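Local coordinates for protein isomerase/lactonizing enzyme (Agrobacterium tumefaciens, PDB 1RVK) that is of unknown function but binds magnesium and, as an enolase superfamily member, probably abstracts a proton next to a carboxylate in an isomerase or lactonizing reaction, at residues V8-R12 with F375-V381; G227-I231 with L250-V254; C276-G282 with M304-H309. Numbering follows the deposited sequence.

Contact 1. Residues V8-R12 with F375-V381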
ATOM      1  N   VAL A   8     -10.487   9.088  18.332  1.00 16.89           N
ATOM      2  CA  VAL A   8     -10.641   9.161  16.888  1.00 15.92           C
ATOM      3  C   VAL A   8     -11.204  10.526  16.527  1.00 16.72           C
ATOM      4  O   VAL A   8     -12.199  10.968  17.100  1.00 16.73           O
ATOM      5  CB  VAL A   8     -11.605   8.075  16.361  1.00 16.56           C
ATOM      6  CG1 VAL A   8     -11.835   8.264  14.862  1.00 17.14           C
ATOM      7  CG2 VAL A   8     -11.024   6.692  16.634  1.00 16.01           C
ATOM      8  N   ARG A   9     -10.551  11.192  15.583  1.00 15.20           N
ATOM      9  CA  ARG A   9     -10.987  12.501  15.122  1.00 15.87           C
ATOM     10  C   ARG A   9     -11.244  12.408  13.629  1.00 15.48           C
ATOM     11  O   ARG A   9     -10.336  12.111  12.850  1.00 16.60           O
ATOM     12  CB  ARG A   9      -9.912  13.557  15.403  1.00 18.16           C
ATOM     13  CG  ARG A   9      -9.675  13.821  16.883  1.00 18.17           C
ATOM     14  CD  ARG A   9      -8.551  14.822  17.096  1.00 22.48           C
ATOM     15  NE  ARG A   9      -8.465  15.254  18.489  1.00 25.25           N
ATOM     16  CZ  ARG A   9      -8.143  14.460  19.507  1.00 27.53           C
ATOM     17  NH1 ARG A   9      -7.865  13.180  19.297  1.00 27.30           N
ATOM     18  NH2 ARG A   9      -8.104  14.948  20.741  1.00 28.08           N
ATOM     19  N   VAL A  10     -12.492  12.638  13.237  1.00 15.70           N
ATOM     20  CA  VAL A  10     -12.864  12.590  11.833  1.00 15.43           C
ATOM     21  C   VAL A  10     -12.909  14.014  11.302  1.00 15.63           C
ATOM     22  O   VAL A  10     -13.473  14.909  11.936  1.00 15.89           O
ATOM     23  CB  VAL A  10     -14.244  11.923  11.643  1.00 15.56           C
ATOM     24  CG1 VAL A  10     -14.567  11.797  10.159  1.00 18.15           C
ATOM     25  CG2 VAL A  10     -14.248  10.550  12.300  1.00 16.38           C
ATOM     26  N   PHE A  11     -12.299  14.224  10.141  1.00 15.60           N
ATOM     27  CA  PHE A  11     -12.266  15.544   9.530  1.00 16.18           C
ATOM     28  C   PHE A  11     -12.441  15.416   8.025  1.00 17.89           C
ATOM     29  O   PHE A  11     -12.411  14.308   7.483  1.00 16.74           O
ATOM     30  CB  PHE A  11     -10.936  16.234   9.832  1.00 16.77           C
ATOM     31  CG  PHE A  11      -9.737  15.499   9.303  1.00 17.53           C
ATOM     32  CD1 PHE A  11      -9.223  14.398   9.981  1.00 17.73           C
ATOM     33  CD2 PHE A  11      -9.133  15.898   8.112  1.00 16.48           C
ATOM     34  CE1 PHE A  11      -8.120  13.702   9.481  1.00 17.63           C
ATOM     35  CE2 PHE A  11      -8.032  15.212   7.603  1.00 17.80           C
ATOM     36  CZ  PHE A  11      -7.524  14.110   8.290  1.00 17.65           C
ATOM     37  N   ARG A  12     -12.618  16.551   7.353  1.00 17.73           N
ATOM     38  CA  ARG A  12     -12.803  16.559   5.905  1.00 19.53           C
ATOM     39  C   ARG A  12     -11.534  16.996   5.175  1.00 19.00           C
ATOM     40  O   ARG A  12     -10.952  18.031   5.491  1.00 17.84           O
ATOM     41  CB  ARG A  12     -13.936  17.517   5.518  1.00 22.20           C
ATOM     42  CG  ARG A  12     -15.168  17.450   6.408  1.00 26.59           C
ATOM     43  CD  ARG A  12     -16.022  18.709   6.241  1.00 31.27           C
ATOM     44  NE  ARG A  12     -16.970  18.888   7.340  1.00 34.46           N
ATOM     45  CZ  ARG A  12     -18.020  18.102   7.560  1.00 35.38           C
ATOM     46  NH1 ARG A  12     -18.265  17.076   6.755  1.00 36.99           N
ATOM     47  NH2 ARG A  12     -18.824  18.335   8.591  1.00 37.37           N
ATOM     48  N   PHE A 375      -5.381  22.348  10.846  1.00 20.17           N
ATOM     49  CA  PHE A 375      -6.276  22.113   9.719  1.00 19.24           C
ATOM     50  C   PHE A 375      -7.336  21.084  10.099  1.00 18.39           C
ATOM     51  O   PHE A 375      -8.522  21.252   9.803  1.00 17.06           O
ATOM     52  CB  PHE A 375      -5.488  21.620   8.498  1.00 19.72           C
ATOM     53  CG  PHE A 375      -6.358  21.197   7.344  1.00 19.91           C
ATOM     54  CD1 PHE A 375      -6.908  19.920   7.299  1.00 19.77           C
ATOM     55  CD2 PHE A 375      -6.660  22.090   6.320  1.00 21.27           C
ATOM     56  CE1 PHE A 375      -7.749  19.539   6.254  1.00 21.90           C
ATOM     57  CE2 PHE A 375      -7.501  21.718   5.270  1.00 21.59           C
ATOM     58  CZ  PHE A 375      -8.047  20.440   5.236  1.00 21.33           C
ATOM     59  N   ILE A 376      -6.906  20.016  10.758  1.00 18.93           N
ATOM     60  CA  ILE A 376      -7.828  18.970  11.166  1.00 19.88           C
ATOM     61  C   ILE A 376      -8.875  19.528  12.126  1.00 22.15           C
ATOM     62  O   ILE A 376     -10.060  19.217  12.019  1.00 21.60           O
ATOM     63  CB  ILE A 376      -7.066  17.802  11.819  1.00 19.50           C
ATOM     64  CG1 ILE A 376      -6.188  17.123  10.762  1.00 19.35           C
ATOM     65  CG2 ILE A 376      -8.044  16.813  12.431  1.00 18.57           C
ATOM     66  CD1 ILE A 376      -5.249  16.059  11.307  1.00 18.10           C
ATOM     67  N   ASP A 377      -8.441  20.369  13.055  1.00 23.49           N
ATOM     68  CA  ASP A 377      -9.368  20.955  14.011  1.00 25.65           C
ATOM     69  C   ASP A 377     -10.369  21.882  13.321  1.00 24.87           C
ATOM     70  O   ASP A 377     -11.533  21.949  13.709  1.00 25.12           O
ATOM     71  CB  ASP A 377      -8.599  21.726  15.083  1.00 28.64           C
ATOM     72  CG  ASP A 377      -9.505  22.265  16.168  1.00 33.02           C
ATOM     73  OD1 ASP A 377     -10.219  21.456  16.796  1.00 36.63           O
ATOM     74  OD2 ASP A 377      -9.502  23.495  16.392  1.00 35.16           O
ATOM     75  N   ASN A 378      -9.916  22.589  12.291  1.00 24.44           N
ATOM     76  CA  ASN A 378     -10.777  23.518  11.558  1.00 23.18           C
ATOM     77  C   ASN A 378     -11.717  22.837  10.569  1.00 22.80           C
ATOM     78  O   ASN A 378     -12.616  23.476  10.022  1.00 21.78           O
ATOM     79  CB  ASN A 378      -9.920  24.539  10.806  1.00 24.60           C
ATOM     80  CG  ASN A 378      -9.288  25.562  11.726  1.00 27.26           C
ATOM     81  OD1 ASN A 378      -8.341  26.255  11.349  1.00 27.99           O
ATOM     82  ND2 ASN A 378      -9.819  25.673  12.939  1.00 27.64           N
ATOM     83  N   ASN A 379     -11.516  21.543  10.345  1.00 20.53           N
ATOM     84  CA  ASN A 379     -12.341  20.807   9.395  1.00 21.37           C
ATOM     85  C   ASN A 379     -12.962  19.543   9.984  1.00 22.17           C
ATOM     86  O   ASN A 379     -13.240  18.583   9.264  1.00 22.74           O
ATOM     87  CB  ASN A 379     -11.494  20.461   8.170  1.00 20.92           C
ATOM     88  CG  ASN A 379     -11.121  21.691   7.357  1.00 21.03           C
ATOM     89  OD1 ASN A 379     -11.898  22.153   6.522  1.00 19.67           O
ATOM     90  ND2 ASN A 379      -9.935  22.234   7.608  1.00 19.23           N
ATOM     91  N   ARG A 380     -13.194  19.554  11.292  1.00 22.38           N
ATOM     92  CA  ARG A 380     -13.777  18.406  11.973  1.00 23.99           C
ATOM     93  C   ARG A 380     -15.206  18.124  11.528  1.00 24.52           C
ATOM     94  O   ARG A 380     -15.942  19.032  11.133  1.00 23.34           O
ATOM     95  CB  ARG A 380     -13.756  18.622  13.492  1.00 21.66           C
ATOM     96  CG  ARG A 380     -12.363  18.612  14.120  1.00 24.53           C
ATOM     97  CD  ARG A 380     -11.700  17.242  14.002  1.00 23.83           C
ATOM     98  NE  ARG A 380     -12.481  16.198  14.660  1.00 24.89           N
ATOM     99  CZ  ARG A 380     -12.579  16.054  15.978  1.00 26.09           C
ATOM    100  NH1 ARG A 380     -13.321  15.077  16.486  1.00 26.90           N
ATOM    101  NH2 ARG A 380     -11.922  16.872  16.790  1.00 25.30           N
ATOM    102  N   VAL A 381     -15.589  16.854  11.591  1.00 25.33           N
ATOM    103  CA  VAL A 381     -16.936  16.438  11.223  1.00 28.91           C
ATOM    104  C   VAL A 381     -17.780  16.379  12.494  1.00 29.99           C
ATOM    105  O   VAL A 381     -18.802  17.098  12.564  1.00 31.05           O
ATOM    106  CB  VAL A 381     -16.934  15.042  10.554  1.00 29.80           C
ATOM    107  CG1 VAL A 381     -18.358  14.596  10.264  1.00 32.33           C
ATOM    108  CG2 VAL A 381     -16.131  15.087   9.264  1.00 31.53           C
TER
HETATM  109  O   HOH W   1     -14.848  13.243  14.899  1.00 23.13           O
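The C-terminal tail pairs with strand residues 8-12 through one beta bridge, Phe-11 to Arg-380. Val-381 N donates to Val-10 O (2.9 Å) and Arg-12 N to Asn-379 O (2.9 Å). Arg-380, m at chi1 to chi3, doubles back so that NE also reaches Val-10 O (3.2 Å) and NH1 shares a water with Val-10 N; its guanidinium face lies on CB of Arg-9, whose charge goes to Glu-7. Arg-12 (m,t,t) lays its guanidinium face over Val-381 (Arg-12 NH2 to Val-381 CA 3.8 Å), and Val-10 CG1 meets Val-381 CG2 (3.8 Å). Phe-11, in the p rotamer, presents its flat ring to Ile-376, whose CG1 stands 3.9 Å from the centroid, almost on the normal: a CH-pi contact. Asn-379 folds back to donate ND2 to Phe-375 O (2.8 Å). Strand 30-42 pairs with strand 3-15, Phe-51 of strand 47-52 touches Phe-11 and Ile-376, and Tyr-345 meets Phe-11 edge-to-face, so helix 373-378 packs against the N-terminal domain's three-stranded sheet.

Contact 2. Residues G227-I231 with L250-V254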
ATOM      1  N   GLY A 227       9.375  -7.910 -21.938  1.00 18.63           N
ATOM      2  CA  GLY A 227      10.369  -7.859 -20.881  1.00 18.84           C
ATOM      3  C   GLY A 227       9.950  -7.225 -19.566  1.00 16.66           C
ATOM      4  O   GLY A 227      10.746  -6.524 -18.937  1.00 16.65           O
ATOM      5  N   PHE A 228       8.712  -7.465 -19.142  1.00 14.92           N
ATOM      6  CA  PHE A 228       8.224  -6.909 -17.883  1.00 14.85           C
ATOM      7  C   PHE A 228       8.833  -7.638 -16.687  1.00 14.64           C
ATOM      8  O   PHE A 228       9.102  -8.838 -16.756  1.00 15.31           O
ATOM      9  CB  PHE A 228       6.692  -6.991 -17.811  1.00 12.73           C
ATOM     10  CG  PHE A 228       5.986  -5.790 -18.381  1.00 13.54           C
ATOM     11  CD1 PHE A 228       4.974  -5.160 -17.659  1.00 11.27           C
ATOM     12  CD2 PHE A 228       6.335  -5.280 -19.628  1.00 12.62           C
ATOM     13  CE1 PHE A 228       4.317  -4.033 -18.169  1.00 12.54           C
ATOM     14  CE2 PHE A 228       5.684  -4.153 -20.149  1.00 12.41           C
ATOM     15  CZ  PHE A 228       4.675  -3.529 -19.418  1.00 13.52           C
ATOM     16  N   ASP A 229       9.037  -6.900 -15.596  1.00 13.77           N
ATOM     17  CA  ASP A 229       9.629  -7.431 -14.370  1.00 13.84           C
ATOM     18  C   ASP A 229       8.712  -8.369 -13.598  1.00 12.83           C
ATOM     19  O   ASP A 229       9.178  -9.327 -12.985  1.00 12.28           O
ATOM     20  CB  ASP A 229      10.051  -6.285 -13.450  1.00 16.57           C
ATOM     21  CG  ASP A 229      11.416  -5.732 -13.794  1.00 19.66           C
ATOM     22  OD1 ASP A 229      11.862  -5.903 -14.949  1.00 21.34           O
ATOM     23  OD2 ASP A 229      12.039  -5.114 -12.903  1.00 22.50           O
ATOM     24  N   TRP A 230       7.418  -8.081 -13.594  1.00 11.31           N
ATOM     25  CA  TRP A 230       6.489  -8.954 -12.895  1.00 10.81           C
ATOM     26  C   TRP A 230       5.040  -8.725 -13.283  1.00 10.90           C
ATOM     27  O   TRP A 230       4.683  -7.685 -13.839  1.00 10.12           O
ATOM     28  CB  TRP A 230       6.657  -8.834 -11.361  1.00 11.39           C
ATOM     29  CG  TRP A 230       6.016  -7.634 -10.658  1.00 10.80           C
ATOM     30  CD1 TRP A 230       4.715  -7.210 -10.758  1.00 10.15           C
ATOM     31  CD2 TRP A 230       6.627  -6.795  -9.664  1.00 11.19           C
ATOM     32  NE1 TRP A 230       4.482  -6.170  -9.887  1.00 13.85           N
ATOM     33  CE2 TRP A 230       5.638  -5.895  -9.204  1.00 13.21           C
ATOM     34  CE3 TRP A 230       7.916  -6.720  -9.114  1.00 13.14           C
ATOM     35  CZ2 TRP A 230       5.896  -4.932  -8.220  1.00 13.23           C
ATOM     36  CZ3 TRP A 230       8.173  -5.760  -8.132  1.00 14.18           C
ATOM     37  CH2 TRP A 230       7.166  -4.881  -7.699  1.00 14.30           C
ATOM     38  N   ILE A 231       4.222  -9.733 -13.014  1.00 10.74           N
ATOM     39  CA  ILE A 231       2.796  -9.668 -13.277  1.00 11.23           C
ATOM     40  C   ILE A 231       2.214  -9.767 -11.873  1.00 12.31           C
ATOM     41  O   ILE A 231       2.603 -10.634 -11.089  1.00 12.66           O
ATOM     42  CB  ILE A 231       2.327 -10.839 -14.189  1.00 12.65           C
ATOM     43  CG1 ILE A 231       0.820 -10.726 -14.438  1.00 13.81           C
ATOM     44  CG2 ILE A 231       2.706 -12.177 -13.579  1.00 13.10           C
ATOM     45  CD1 ILE A 231       0.281 -11.755 -15.416  1.00 15.76           C
ATOM     46  N   LEU A 250       4.260 -19.624 -16.593  1.00 15.27           N
ATOM     47  CA  LEU A 250       4.769 -18.349 -17.096  1.00 14.96           C
ATOM     48  C   LEU A 250       6.254 -18.189 -16.824  1.00 15.83           C
ATOM     49  O   LEU A 250       6.770 -18.731 -15.854  1.00 15.35           O
ATOM     50  CB  LEU A 250       4.042 -17.171 -16.436  1.00 13.38           C
ATOM     51  CG  LEU A 250       2.572 -16.899 -16.745  1.00 13.46           C
ATOM     52  CD1 LEU A 250       2.176 -15.567 -16.117  1.00 14.90           C
ATOM     53  CD2 LEU A 250       2.353 -16.846 -18.250  1.00 15.60           C
ATOM     54  N   ASP A 251       6.935 -17.441 -17.684  1.00 16.40           N
ATOM     55  CA  ASP A 251       8.353 -17.174 -17.493  1.00 18.86           C
ATOM     56  C   ASP A 251       8.487 -15.922 -16.624  1.00 16.71           C
ATOM     57  O   ASP A 251       9.363 -15.841 -15.764  1.00 16.84           O
ATOM     58  CB  ASP A 251       9.048 -16.949 -18.841  1.00 22.74           C
ATOM     59  CG  ASP A 251       9.364 -18.250 -19.561  1.00 27.57           C
ATOM     60  OD1 ASP A 251       9.833 -18.189 -20.717  1.00 31.12           O
ATOM     61  OD2 ASP A 251       9.154 -19.332 -18.971  1.00 30.04           O
ATOM     62  N   ILE A 252       7.604 -14.952 -16.849  1.00 16.08           N
ATOM     63  CA  ILE A 252       7.627 -13.704 -16.088  1.00 13.62           C
ATOM     64  C   ILE A 252       7.312 -13.961 -14.616  1.00 13.55           C
ATOM     65  O   ILE A 252       6.425 -14.753 -14.284  1.00 12.79           O
ATOM     66  CB  ILE A 252       6.612 -12.669 -16.662  1.00 15.44           C
ATOM     67  CG1 ILE A 252       6.710 -11.352 -15.886  1.00 15.14           C
ATOM     68  CG2 ILE A 252       5.189 -13.216 -16.580  1.00 13.71           C
ATOM     69  CD1 ILE A 252       5.895 -10.210 -16.493  1.00 16.46           C
ATOM     70  N   PRO A 253       8.052 -13.308 -13.709  1.00 11.62           N
ATOM     71  CA  PRO A 253       7.813 -13.497 -12.276  1.00 11.05           C
ATOM     72  C   PRO A 253       6.405 -13.085 -11.849  1.00 12.60           C
ATOM     73  O   PRO A 253       5.866 -12.075 -12.314  1.00 11.78           O
ATOM     74  CB  PRO A 253       8.881 -12.621 -11.629  1.00 11.45           C
ATOM     75  CG  PRO A 253      10.015 -12.701 -12.621  1.00 11.88           C
ATOM     76  CD  PRO A 253       9.285 -12.531 -13.936  1.00 12.29           C
ATOM     77  N   VAL A 254       5.819 -13.889 -10.968  1.00 12.31           N
ATOM     78  CA  VAL A 254       4.497 -13.619 -10.424  1.00 12.17           C
ATOM     79  C   VAL A 254       4.727 -13.124  -9.002  1.00 12.27           C
ATOM     80  O   VAL A 254       5.437 -13.767  -8.230  1.00 12.98           O
ATOM     81  CB  VAL A 254       3.637 -14.903 -10.376  1.00 10.68           C
ATOM     82  CG1 VAL A 254       2.345 -14.642  -9.613  1.00 12.03           C
ATOM     83  CG2 VAL A 254       3.328 -15.367 -11.785  1.00 10.38           C
TER
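Ile-252 is the main bump of this contact. Extended in its t,t rotamer, it pushes its tip into a hollow made largely of backbone: Ile-252 CD1 lies 3.5 Å from Phe-228 O, 3.6 Å from Phe-228 CB and 3.6 Å from Trp-230 C. A long, slender aliphatic chain suits so narrow a gap, and Leu-223 of helix 213-224 also packs on it. Ile-231 answers from the other segment: Ile-231 CG2 sits among Val-254 CG2 (3.7 Å), Ile-252 CG2 (4.0 Å) and Leu-250 CD1 (4.3 Å), three branched side chains that pack around it. Pro-253 fits its ring alongside the chain at Asp-229, with Pro-253 CD 3.3 Å from Asp-229 O, while the indole of Trp-230 leads away. These residues begin two neighbouring parallel strands of the barrel, joined by helix 240-249 in a beta-alpha-beta unit. Proline has no NH to give, yet Pro-253 O accepts from Ile-231 N (2.9 Å), the one hydrogen bond between the segments; Ile-231 pairs again with Val-255, and the parallel bridge Ile-231/Val-254 lies between. Side chain meets side chain through apolar groups alone, with backbone carbonyls lining part of the hollow.

Contact 3. Residues C276-G282 with M304-H309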
ATOM      1  N   CYS A 276       4.157 -18.211  -5.883  1.00 12.83           N
ATOM      2  CA  CYS A 276       4.682 -16.957  -6.410  1.00 13.29           C
ATOM      3  C   CYS A 276       6.205 -16.999  -6.472  1.00 13.08           C
ATOM      4  O   CYS A 276       6.835 -17.843  -5.832  1.00 15.26           O
ATOM      5  CB  CYS A 276       4.242 -15.789  -5.529  1.00 11.48           C
ATOM      6  SG  CYS A 276       4.796 -15.916  -3.818  1.00 13.95           S
ATOM      7  N   ASP A 277       6.782 -16.083  -7.245  1.00 11.83           N
ATOM      8  CA  ASP A 277       8.233 -15.983  -7.401  1.00 10.39           C
ATOM      9  C   ASP A 277       8.765 -14.844  -6.536  1.00 11.47           C
ATOM     10  O   ASP A 277       9.941 -14.823  -6.169  1.00 11.94           O
ATOM     11  CB  ASP A 277       8.579 -15.712  -8.864  1.00 11.55           C
ATOM     12  CG  ASP A 277       7.996 -16.757  -9.796  1.00 12.15           C
ATOM     13  OD1 ASP A 277       8.451 -17.921  -9.740  1.00 12.72           O
ATOM     14  OD2 ASP A 277       7.077 -16.416 -10.570  1.00 10.47           O
ATOM     15  N   ILE A 278       7.886 -13.895  -6.235  1.00 10.82           N
ATOM     16  CA  ILE A 278       8.209 -12.738  -5.400  1.00 10.58           C
ATOM     17  C   ILE A 278       7.025 -12.611  -4.448  1.00 10.71           C
ATOM     18  O   ILE A 278       5.875 -12.673  -4.881  1.00 10.54           O
ATOM     19  CB  ILE A 278       8.301 -11.440  -6.237  1.00 11.75           C
ATOM     20  CG1 ILE A 278       9.356 -11.586  -7.337  1.00 12.78           C
ATOM     21  CG2 ILE A 278       8.635 -10.262  -5.335  1.00 11.69           C
ATOM     22  CD1 ILE A 278       9.330 -10.455  -8.355  1.00 13.34           C
ATOM     23  N   LEU A 279       7.297 -12.442  -3.159  1.00 10.48           N
ATOM     24  CA  LEU A 279       6.221 -12.322  -2.184  1.00  9.91           C
ATOM     25  C   LEU A 279       5.713 -10.884  -2.136  1.00 10.90           C
ATOM     26  O   LEU A 279       6.371  -9.962  -2.624  1.00 11.22           O
ATOM     27  CB  LEU A 279       6.724 -12.734  -0.797  1.00 12.11           C
ATOM     28  CG  LEU A 279       5.672 -13.074   0.266  1.00 12.10           C
ATOM     29  CD1 LEU A 279       4.882 -14.305  -0.177  1.00 15.25           C
ATOM     30  CD2 LEU A 279       6.360 -13.328   1.612  1.00 13.39           C
ATOM     31  N   ARG A 280       4.530 -10.693  -1.565  1.00 10.55           N
ATOM     32  CA  ARG A 280       3.980  -9.350  -1.441  1.00  9.78           C
ATOM     33  C   ARG A 280       3.354  -9.206  -0.065  1.00 11.62           C
ATOM     34  O   ARG A 280       2.841 -10.170   0.506  1.00 12.76           O
ATOM     35  CB  ARG A 280       2.933  -9.078  -2.523  1.00 11.92           C
ATOM     36  CG  ARG A 280       2.488  -7.607  -2.619  1.00 11.87           C
ATOM     37  CD  ARG A 280       2.030  -7.309  -4.045  1.00 11.21           C
ATOM     38  NE  ARG A 280       1.559  -5.947  -4.303  1.00 11.06           N
ATOM     39  CZ  ARG A 280       2.313  -4.849  -4.285  1.00 12.90           C
ATOM     40  NH1 ARG A 280       1.767  -3.670  -4.562  1.00 12.90           N
ATOM     41  NH2 ARG A 280       3.601  -4.913  -3.973  1.00 13.80           N
ATOM     42  N   THR A 281       3.436  -8.001   0.480  1.00 11.01           N
ATOM     43  CA  THR A 281       2.860  -7.708   1.778  1.00 11.59           C
ATOM     44  C   THR A 281       2.476  -6.242   1.728  1.00 13.19           C
ATOM     45  O   THR A 281       2.641  -5.584   0.701  1.00 12.77           O
ATOM     46  CB  THR A 281       3.873  -7.933   2.925  1.00 12.24           C
ATOM     47  OG1 THR A 281       3.193  -7.856   4.184  1.00 14.26           O
ATOM     48  CG2 THR A 281       4.978  -6.875   2.890  1.00 12.01           C
ATOM     49  N   GLY A 282       1.955  -5.736   2.836  1.00 13.17           N
ATOM     50  CA  GLY A 282       1.563  -4.344   2.903  1.00 13.56           C
ATOM     51  C   GLY A 282       1.033  -4.113   4.297  1.00 13.40           C
ATOM     52  O   GLY A 282       0.374  -4.991   4.851  1.00 12.80           O
HETATM   53  N   MSE A 304      14.011 -14.710  -0.785  1.00 10.45           N
HETATM   54  CA  MSE A 304      13.060 -14.051  -1.674  1.00 10.32           C
HETATM   55  C   MSE A 304      12.884 -12.579  -1.354  1.00 10.06           C
HETATM   56  O   MSE A 304      13.203 -12.129  -0.261  1.00  9.89           O
HETATM   57  CB  MSE A 304      11.692 -14.733  -1.569  1.00 10.82           C
HETATM   58  CG  MSE A 304      11.662 -16.165  -2.065  1.00 12.83           C
HETATM   59 SE   MSE A 304       9.954 -17.007  -1.711  1.00 17.22          SE
HETATM   60  CE  MSE A 304       8.901 -16.157  -3.096  1.00 17.77           C
ATOM     61  N   GLU A 305      12.392 -11.828  -2.330  1.00 12.03           N
ATOM     62  CA  GLU A 305      12.113 -10.420  -2.122  1.00 11.72           C
ATOM     63  C   GLU A 305      10.639 -10.360  -1.740  1.00 12.54           C
ATOM     64  O   GLU A 305       9.871 -11.268  -2.057  1.00 12.21           O
ATOM     65  CB  GLU A 305      12.355  -9.617  -3.400  1.00 13.40           C
ATOM     66  CG  GLU A 305      13.820  -9.296  -3.658  1.00 14.12           C
ATOM     67  CD  GLU A 305      14.036  -8.630  -5.004  1.00 16.78           C
ATOM     68  OE1 GLU A 305      13.624  -9.214  -6.030  1.00 17.87           O
ATOM     69  OE2 GLU A 305      14.619  -7.525  -5.037  1.00 18.54           O
ATOM     70  N   CYS A 306      10.255  -9.313  -1.025  1.00 11.63           N
ATOM     71  CA  CYS A 306       8.869  -9.138  -0.625  1.00 12.00           C
ATOM     72  C   CYS A 306       8.562  -7.675  -0.895  1.00 13.06           C
ATOM     73  O   CYS A 306       9.022  -6.793  -0.172  1.00 14.58           O
ATOM     74  CB  CYS A 306       8.688  -9.462   0.858  1.00 12.61           C
ATOM     75  SG  CYS A 306       6.950  -9.505   1.377  1.00 13.54           S
ATOM     76  N   GLU A 307       7.801  -7.426  -1.954  1.00 11.40           N
ATOM     77  CA  GLU A 307       7.458  -6.066  -2.350  1.00 13.00           C
ATOM     78  C   GLU A 307       6.289  -5.532  -1.528  1.00 13.28           C
ATOM     79  O   GLU A 307       5.252  -6.180  -1.397  1.00 13.45           O
ATOM     80  CB  GLU A 307       7.152  -6.038  -3.845  1.00 13.92           C
ATOM     81  CG  GLU A 307       8.333  -6.510  -4.718  1.00 13.41           C
ATOM     82  CD  GLU A 307       9.573  -5.634  -4.574  1.00 15.61           C
ATOM     83  OE1 GLU A 307       9.420  -4.398  -4.511  1.00 16.45           O
ATOM     84  OE2 GLU A 307      10.702  -6.174  -4.543  1.00 14.05           O
ATOM     85  N   VAL A 308       6.475  -4.337  -0.976  1.00 14.03           N
ATOM     86  CA  VAL A 308       5.477  -3.719  -0.110  1.00 12.73           C
ATOM     87  C   VAL A 308       4.430  -2.906  -0.849  1.00 12.21           C
ATOM     88  O   VAL A 308       4.751  -1.951  -1.555  1.00 13.07           O
ATOM     89  CB  VAL A 308       6.160  -2.828   0.950  1.00 13.11           C
ATOM     90  CG1 VAL A 308       5.119  -2.273   1.914  1.00 14.63           C
ATOM     91  CG2 VAL A 308       7.212  -3.641   1.708  1.00 13.59           C
ATOM     92  N   HIS A 309       3.174  -3.304  -0.675  1.00 11.86           N
ATOM     93  CA  HIS A 309       2.047  -2.640  -1.315  1.00 12.13           C
ATOM     94  C   HIS A 309       1.602  -1.383  -0.590  1.00 13.79           C
ATOM     95  O   HIS A 309       1.365  -1.408   0.619  1.00 12.96           O
ATOM     96  CB  HIS A 309       0.843  -3.581  -1.397  1.00 12.26           C
ATOM     97  CG  HIS A 309      -0.444  -2.885  -1.724  1.00 13.33           C
ATOM     98  ND1 HIS A 309      -1.549  -2.936  -0.902  1.00 12.85           N
ATOM     99  CD2 HIS A 309      -0.792  -2.098  -2.772  1.00 14.90           C
ATOM    100  CE1 HIS A 309      -2.521  -2.210  -1.427  1.00 15.28           C
ATOM    101  NE2 HIS A 309      -2.087  -1.690  -2.562  1.00 14.91           N
TER
HETATM  102  O   HOH W   2      11.918 -13.367  -4.777  1.00 12.20           O
HETATM  103  O   HOH W   3       5.158  -2.603  -4.156  1.00 11.82           O
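Arg-280, Met-304 and His-309 are among the residues most covered where strands 278-281 and 306-308 run side by side. The strands are parallel, their short axes 4.4 Å apart at closest and 33° from alignment, and are joined through helix 289-301 in a beta-alpha-beta unit of the barrel. Four backbone bonds form the ladder: Leu-279 N to Glu-305 O (3.0 Å), Glu-307 N to Leu-279 O (3.0 Å), Thr-281 N to Glu-307 O (3.2 Å) and His-309 N to Thr-281 O (2.7 Å). Met-304, present as selenomethionine, covers the beginning of the ladder. Its flexible, unbranched chain brings Met-304 CE to 3.5 Å from Asp-277 O and 4.2 Å from Cys-276 SG, while a water joins Asp-277 O to Glu-305 N. On the outer face Leu-279, Cys-306, Thr-281 and Val-308, small or moderate in size, leave room for helix 289-301. Arg-280 points to the other face, long enough to cross its neighbour: NH2 makes a weak hydrogen bond to Glu-307 O (3.3 Å) and shares a water with Val-308 O. At the end of the ladder His-309 lays CB over the guanidinium face, 3.3 Å from Arg-280 NH1. Gly-282 avoids a clash, since a CB would fall about 3.0 Å from His-309 O. His-309 ND1 is hydrogen-bonded to Asp-285, a pair consistent with the His-Asp dyad of mandelate racemase relatives. Arg-280 is paired with Glu-329 and hydrogen-bonded to the magnesium ligand Glu-258, so a neutral backbone ladder carries a charged, polar face into the metal site.

In the fold
Contacts 2 and 3 belong to one parallel barrel sheet, their centres 13 Å apart. Strand 254-256, beginning in contact 2, pairs with strands 230-232 and 278-281, one on each side. Val-254 N is 2.9 Å from Asp-277 OD2 and Val-254 O 3.2 Å from Ile-278 N, both probable hydrogen bonds, and Trp-230 CZ3 packs 3.5 Å from Glu-307 CG. The side chain of Arg-280 comes within about 4 Å, and that of Trp-230 about 7 Å, of the magnesium held by Asp-206, Glu-232 and Glu-258. Contact 1 lies across the chain's centre, its nearest atoms about 29 Å from contact 2 and 19 Å from contact 3. Joining the chain's ends, it encloses both in sequence.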